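Local coordinates for vinylacetyl-CoA Delta-isomerase (PDB 6VJR), which probably acts as the oxygen-tolerant 4-hydroxybutyryl-CoA dehydratase and vinylacetyl-CoA isomerase of an ammonia-oxidizing archaeon, using FAD and a [4Fe-4S] cluster, at residues E44-L48 and K89-N93; N93-Q99 and N247-Q253. The contacts are given in a common frame with arbitrary orientation. Residues are numbered along the deposited sequence.

Contact 1 (E44-L48 and K89-N93)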
loop_
_atom_site.group_PDB
_atom_site.type_symbol
_atom_site.label_atom_id
_atom_site.label_comp_id
_atom_site.label_asym_id
_atom_site.label_seq_id
_atom_site.Cartn_x
_atom_site.Cartn_y
_atom_site.Cartn_z
ATOM N N GLU A 44 -7.644 -21.360 29.514
ATOM C CA GLU A 44 -8.048 -22.016 28.272
ATOM C C GLU A 44 -6.903 -22.809 27.622
ATOM O O GLU A 44 -7.154 -23.790 26.913
ATOM C CB GLU A 44 -8.706 -21.027 27.303
ATOM C CG GLU A 44 -8.850 -21.586 25.895
ATOM C CD GLU A 44 -9.793 -22.763 25.665
ATOM O OE1 GLU A 44 -10.500 -23.212 26.595
ATOM O OE2 GLU A 44 -9.768 -23.275 24.500
ATOM N N THR A 45 -5.644 -22.458 27.901
ATOM C CA THR A 45 -4.526 -23.231 27.384
ATOM C C THR A 45 -4.476 -24.609 28.053
ATOM O O THR A 45 -3.990 -25.541 27.435
ATOM C CB THR A 45 -3.189 -22.529 27.588
ATOM O OG1 THR A 45 -2.714 -22.456 28.929
ATOM C CG2 THR A 45 -3.169 -21.140 26.977
ATOM N N TYR A 46 -4.927 -24.706 29.302
ATOM C CA TYR A 46 -5.032 -25.995 29.965
ATOM C C TYR A 46 -6.246 -26.742 29.445
ATOM O O TYR A 46 -6.165 -27.937 29.233
ATOM C CB TYR A 46 -5.065 -25.812 31.483
ATOM C CG TYR A 46 -3.787 -25.340 32.166
ATOM C CD1 TYR A 46 -3.473 -24.003 32.348
ATOM C CD2 TYR A 46 -2.889 -26.271 32.645
ATOM C CE1 TYR A 46 -2.308 -23.615 33.001
ATOM C CE2 TYR A 46 -1.756 -25.910 33.337
ATOM C CZ TYR A 46 -1.445 -24.571 33.508
ATOM O OH TYR A 46 -0.312 -24.263 34.199
ATOM N N ASP A 47 -7.384 -26.061 29.343
ATOM C CA ASP A 47 -8.617 -26.710 28.907
ATOM C C ASP A 47 -8.481 -27.275 27.489
ATOM O O ASP A 47 -8.992 -28.333 27.176
ATOM C CB ASP A 47 -9.811 -25.792 29.138
ATOM C CG ASP A 47 -10.142 -25.517 30.609
ATOM O OD1 ASP A 47 -9.838 -26.397 31.495
ATOM O OD2 ASP A 47 -10.761 -24.450 30.869
ATOM N N LEU A 48 -7.833 -26.538 26.587
ATOM C CA LEU A 48 -7.648 -27.034 25.235
ATOM C C LEU A 48 -6.846 -28.339 25.221
ATOM O O LEU A 48 -7.176 -29.246 24.468
ATOM C CB LEU A 48 -7.013 -25.965 24.360
ATOM C CG LEU A 48 -6.703 -26.400 22.930
ATOM C CD1 LEU A 48 -8.044 -26.667 22.270
ATOM C CD2 LEU A 48 -5.890 -25.406 22.139
ATOM N N LYS A 89 -5.509 -21.829 16.877
ATOM C CA LYS A 89 -6.709 -22.307 17.547
ATOM C C LYS A 89 -7.023 -21.506 18.818
ATOM O O LYS A 89 -8.173 -21.159 19.066
ATOM C CB LYS A 89 -6.565 -23.804 17.858
ATOM C CG LYS A 89 -7.688 -24.431 18.605
ATOM C CD LYS A 89 -8.989 -24.301 17.893
ATOM C CE LYS A 89 -9.084 -25.073 16.698
ATOM N NZ LYS A 89 -10.484 -25.544 16.661
ATOM N N LEU A 90 -6.032 -21.250 19.670
ATOM C CA LEU A 90 -6.245 -20.488 20.909
ATOM C C LEU A 90 -6.642 -19.048 20.584
ATOM O O LEU A 90 -7.493 -18.475 21.267
ATOM C CB LEU A 90 -5.001 -20.592 21.791
ATOM C CG LEU A 90 -4.746 -21.944 22.450
ATOM C CD1 LEU A 90 -3.321 -22.000 22.973
ATOM C CD2 LEU A 90 -5.778 -22.083 23.532
ATOM N N GLY A 91 -6.045 -18.475 19.538
ATOM C CA GLY A 91 -6.477 -17.161 19.087
ATOM C C GLY A 91 -7.976 -17.126 18.717
ATOM O O GLY A 91 -8.717 -16.188 19.051
ATOM N N GLN A 92 -8.423 -18.128 17.972
ATOM C CA GLN A 92 -9.835 -18.274 17.642
ATOM C C GLN A 92 -10.709 -18.383 18.895
ATOM O O GLN A 92 -11.811 -17.867 18.917
ATOM C CB GLN A 92 -10.071 -19.490 16.766
ATOM C CG GLN A 92 -9.512 -19.385 15.362
ATOM C CD GLN A 92 -9.889 -20.560 14.494
ATOM O OE1 GLN A 92 -10.461 -21.561 14.950
ATOM N NE2 GLN A 92 -9.638 -20.390 13.219
ATOM N N ASN A 93 -10.257 -19.171 19.894
ATOM C CA ASN A 93 -11.038 -19.475 21.067
ATOM C C ASN A 93 -11.110 -18.341 22.084
ATOM O O ASN A 93 -12.099 -18.284 22.828
ATOM C CB ASN A 93 -10.493 -20.703 21.767
ATOM C CG ASN A 93 -10.661 -21.980 20.994
ATOM O OD1 ASN A 93 -11.292 -22.010 19.940
ATOM N ND2 ASN A 93 -10.161 -23.062 21.580
#
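The axes of the two helical segments pass 10.9 Å apart and their N-to-C directions make an angle of 118°, so the helices cross steeply and side chains have to bridge the gap. Backbones come nearest at Thr45 and Leu90, CA to CA 7.2 Å. Leu90 is the central residue: its CD2 lies 3.6 Å from CD2 of Leu48 and 3.9 Å from CG of Glu44, while its CD1 is 4.1 Å from CG2 of Thr45. This is crossed helix-helix packing within the N-terminal 4-hydroxyphenylacetate 3-hydroxylase-type region, joining helix 36-51 to helix 77-94 beside the [4Fe-4S] site. At one edge Asn93 ND2 donates a 3.0 Å hydrogen bond to Glu44 OE2, an oxygen that also takes part in a salt bridge with Arg51. CD2 of Leu48 reaches CG of Lys89 at 4.1 Å; farther out, Lys89 makes a cation-pi contact with Phe495 of the second subunit.

Contact 2 (N93-Q99 and N247-Q253). With SF4 (iron/sulfur cluster), chain E.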
loop_
_atom_site.group_PDB
_atom_site.type_symbol
_atom_site.label_atom_id
_atom_site.label_comp_id
_atom_site.label_asym_id
_atom_site.label_seq_id
_atom_site.Cartn_x
_atom_site.Cartn_y
_atom_site.Cartn_z
ATOM N N ASN A 93 -10.257 -19.171 19.894
ATOM C CA ASN A 93 -11.038 -19.475 21.067
ATOM C C ASN A 93 -11.110 -18.341 22.084
ATOM O O ASN A 93 -12.099 -18.284 22.828
ATOM C CB ASN A 93 -10.493 -20.703 21.767
ATOM C CG ASN A 93 -10.661 -21.980 20.994
ATOM O OD1 ASN A 93 -11.292 -22.010 19.940
ATOM N ND2 ASN A 93 -10.161 -23.062 21.580
ATOM N N THR A 94 -10.113 -17.445 22.080
ATOM C CA THR A 94 -10.008 -16.439 23.112
ATOM C C THR A 94 -10.090 -15.028 22.552
ATOM O O THR A 94 -10.495 -14.133 23.288
ATOM C CB THR A 94 -8.748 -16.582 23.940
ATOM O OG1 THR A 94 -7.606 -16.285 23.159
ATOM C CG2 THR A 94 -8.625 -17.928 24.640
ATOM N N GLY A 95 -9.657 -14.847 21.314
ATOM C CA GLY A 95 -9.615 -13.522 20.727
ATOM C C GLY A 95 -8.647 -12.586 21.423
ATOM O O GLY A 95 -8.749 -11.360 21.296
ATOM N N THR A 96 -7.663 -13.126 22.134
ATOM C CA THR A 96 -6.779 -12.253 22.878
ATOM C C THR A 96 -5.403 -12.882 22.949
ATOM O O THR A 96 -5.141 -13.923 22.345
ATOM C CB THR A 96 -7.339 -11.987 24.282
ATOM O OG1 THR A 96 -6.604 -10.885 24.830
ATOM C CG2 THR A 96 -7.193 -13.214 25.159
ATOM N N CYS A 97 -4.521 -12.194 23.703
ATOM C CA CYS A 97 -3.238 -12.779 24.035
ATOM C C CYS A 97 -3.375 -13.767 25.194
ATOM O O CYS A 97 -3.688 -13.353 26.303
ATOM C CB CYS A 97 -2.226 -11.690 24.365
ATOM S SG CYS A 97 -0.666 -12.401 24.966
ATOM N N PHE A 98 -3.065 -15.045 24.959
ATOM C CA PHE A 98 -3.226 -16.095 25.956
ATOM C C PHE A 98 -1.869 -16.365 26.641
ATOM O O PHE A 98 -1.716 -17.346 27.340
ATOM C CB PHE A 98 -3.912 -17.338 25.344
ATOM C CG PHE A 98 -3.388 -17.684 23.958
ATOM C CD1 PHE A 98 -2.209 -18.401 23.816
ATOM C CD2 PHE A 98 -3.976 -17.139 22.797
ATOM C CE1 PHE A 98 -1.719 -18.708 22.540
ATOM C CE2 PHE A 98 -3.459 -17.433 21.541
ATOM C CZ PHE A 98 -2.336 -18.220 21.417
ATOM N N GLN A 99 -0.850 -15.564 26.310
ATOM C CA GLN A 99 0.302 -15.297 27.169
ATOM C C GLN A 99 1.401 -16.356 27.201
ATOM O O GLN A 99 2.544 -16.001 27.485
ATOM C CB GLN A 99 -0.183 -15.014 28.584
ATOM C CG GLN A 99 -1.015 -13.755 28.670
ATOM C CD GLN A 99 -2.104 -13.796 29.713
ATOM O OE1 GLN A 99 -1.831 -13.804 30.925
ATOM N NE2 GLN A 99 -3.357 -13.792 29.251
ATOM N N ASN A 247 -15.266 -8.244 24.485
ATOM C CA ASN A 247 -14.894 -9.593 24.861
ATOM C C ASN A 247 -14.747 -9.602 26.374
ATOM O O ASN A 247 -13.718 -9.198 26.934
ATOM C CB ASN A 247 -13.583 -9.936 24.180
ATOM C CG ASN A 247 -13.069 -11.330 24.448
ATOM O OD1 ASN A 247 -13.485 -12.014 25.399
ATOM N ND2 ASN A 247 -12.163 -11.759 23.572
ATOM N N ALA A 248 -15.812 -10.036 27.058
ATOM C CA ALA A 248 -15.816 -9.895 28.507
ATOM C C ALA A 248 -15.031 -11.017 29.203
ATOM O O ALA A 248 -14.565 -10.827 30.337
ATOM C CB ALA A 248 -17.213 -9.859 29.010
ATOM N N LYS A 249 -14.889 -12.158 28.540
ATOM C CA LYS A 249 -14.293 -13.283 29.245
ATOM C C LYS A 249 -12.768 -13.311 29.194
ATOM O O LYS A 249 -12.144 -13.856 30.111
ATOM C CB LYS A 249 -14.800 -14.615 28.702
ATOM C CG LYS A 249 -14.312 -15.838 29.466
ATOM C CD LYS A 249 -15.031 -17.119 29.080
ATOM C CE LYS A 249 -14.548 -18.242 29.922
ATOM N NZ LYS A 249 -15.175 -19.493 29.474
ATOM N N PHE A 250 -12.177 -12.714 28.147
ATOM C CA PHE A 250 -10.760 -12.878 27.879
ATOM C C PHE A 250 -10.095 -11.540 27.607
ATOM O O PHE A 250 -10.651 -10.706 26.925
ATOM C CB PHE A 250 -10.547 -13.807 26.682
ATOM C CG PHE A 250 -11.188 -15.168 26.833
ATOM C CD1 PHE A 250 -10.662 -16.072 27.733
ATOM C CD2 PHE A 250 -12.249 -15.547 26.025
ATOM C CE1 PHE A 250 -11.195 -17.347 27.836
ATOM C CE2 PHE A 250 -12.774 -16.809 26.133
ATOM C CZ PHE A 250 -12.227 -17.724 27.005
ATOM N N GLY A 251 -8.851 -11.451 28.041
ATOM C CA GLY A 251 -7.984 -10.306 27.791
ATOM C C GLY A 251 -6.526 -10.676 28.032
ATOM O O GLY A 251 -6.185 -11.816 28.418
ATOM N N GLY A 252 -5.675 -9.669 27.878
ATOM C CA GLY A 252 -4.248 -9.835 28.105
ATOM C C GLY A 252 -3.801 -9.081 29.351
ATOM O O GLY A 252 -4.601 -8.480 30.067
ATOM N N GLN A 253 -2.514 -9.215 29.663
ATOM C CA GLN A 253 -1.947 -8.648 30.875
ATOM C C GLN A 253 -0.494 -8.305 30.590
ATOM O O GLN A 253 0.242 -9.168 30.102
ATOM C CB GLN A 253 -1.939 -9.708 31.993
ATOM C CG GLN A 253 -1.030 -9.381 33.187
ATOM C CD GLN A 253 -1.055 -10.488 34.219
ATOM O OE1 GLN A 253 -0.155 -11.334 34.302
ATOM N NE2 GLN A 253 -2.124 -10.485 34.991
HETATM FE FE1 SF4 E . 2.573 -13.353 21.846
HETATM FE FE2 SF4 E . 0.156 -13.875 20.647
HETATM FE FE3 SF4 E . 0.260 -13.537 23.224
HETATM FE FE4 SF4 E . 1.149 -15.834 22.160
HETATM S S1 SF4 E . -0.978 -15.140 22.247
HETATM S S2 SF4 E . 2.235 -14.539 23.793
HETATM S S3 SF4 E . 2.145 -14.994 20.226
HETATM S S4 SF4 E . 0.852 -11.961 21.692
HETATM O O HOH W 1 -11.334 -10.293 21.298
#
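Helix 77-94 ends here, and the chain turns out of it at Gly95, whose positive phi (65°) favours glycine; an ideal CB would also sit only 3.3 Å from Asn247 ND2. Asn247, chi1 t, links the loop to the helix end. Its ND2 donates to Thr94 O (2.9 Å) and to a water, which in turn donates to Gly95 O, while its OD1 accepts from Phe250 N (3.1 Å), an Asx motif that folds the loop back on itself. The m rotamer of Phe250 brings its ring against the helix end: CG2 of Thr94 lies 4.1 Å from the ring centroid, 10° off the normal, a CH-pi contact over the face. Thr94, chi1 p, keeps its OG1 hydrogen-bonded to Leu90 O, one turn back. Beyond the turn, Thr96 (t) sets CG2 3.7 Å from CB of Phe250 and OG1 3.2 Å from C of Gly251. Gln99, at positive phi and with chi1 m, curls back so that NE2 donates to Cys97 O (3.0 Å). Cys97, chi1 t, ligates the [4Fe-4S] cluster, SG to FE3 2.3 Å, while cluster sulfide S1 lies over one face of the Phe98 ring. Gln99 NE2 also hydrogen-bonds to Ser38 O and OE1 to Asn192, and Cys97 and Gln99 both touch Thr188 of strand 177-188. The loop around Cys97 also packs on helix 36-51, Thr96 on Ala41 and Gln99 on Val42, while Asn247 packs on helix 418-432 and the 247-253 segment leads into strand 254-259.

In the fold
Contact 1 lies on helix 77-94 and contact 2 begins at its C-terminal end, continuing into the loop; their centres are 10 Å apart, and they share Asn93, whose side chain serves contact 1 while its backbone carbonyl meets Phe250 in contact 2. Phe98 joins them directly: its CE2 lies 3.5 Å from Leu90 CB and 3.4 Å from Gly91 N. CG of Glu44 is also 3.9 Å from CG2 of Thr94. Contact 2 supplies the cluster ligand Cys97, its side chain about 7 Å from both the FAD and the Fe(III) ion; contact 1 lies just behind, the Leu90 side chain about 7 Å from the cluster and about 6 Å from that of Cys101, a further cluster-binding residue. Both contacts also touch the second subunit.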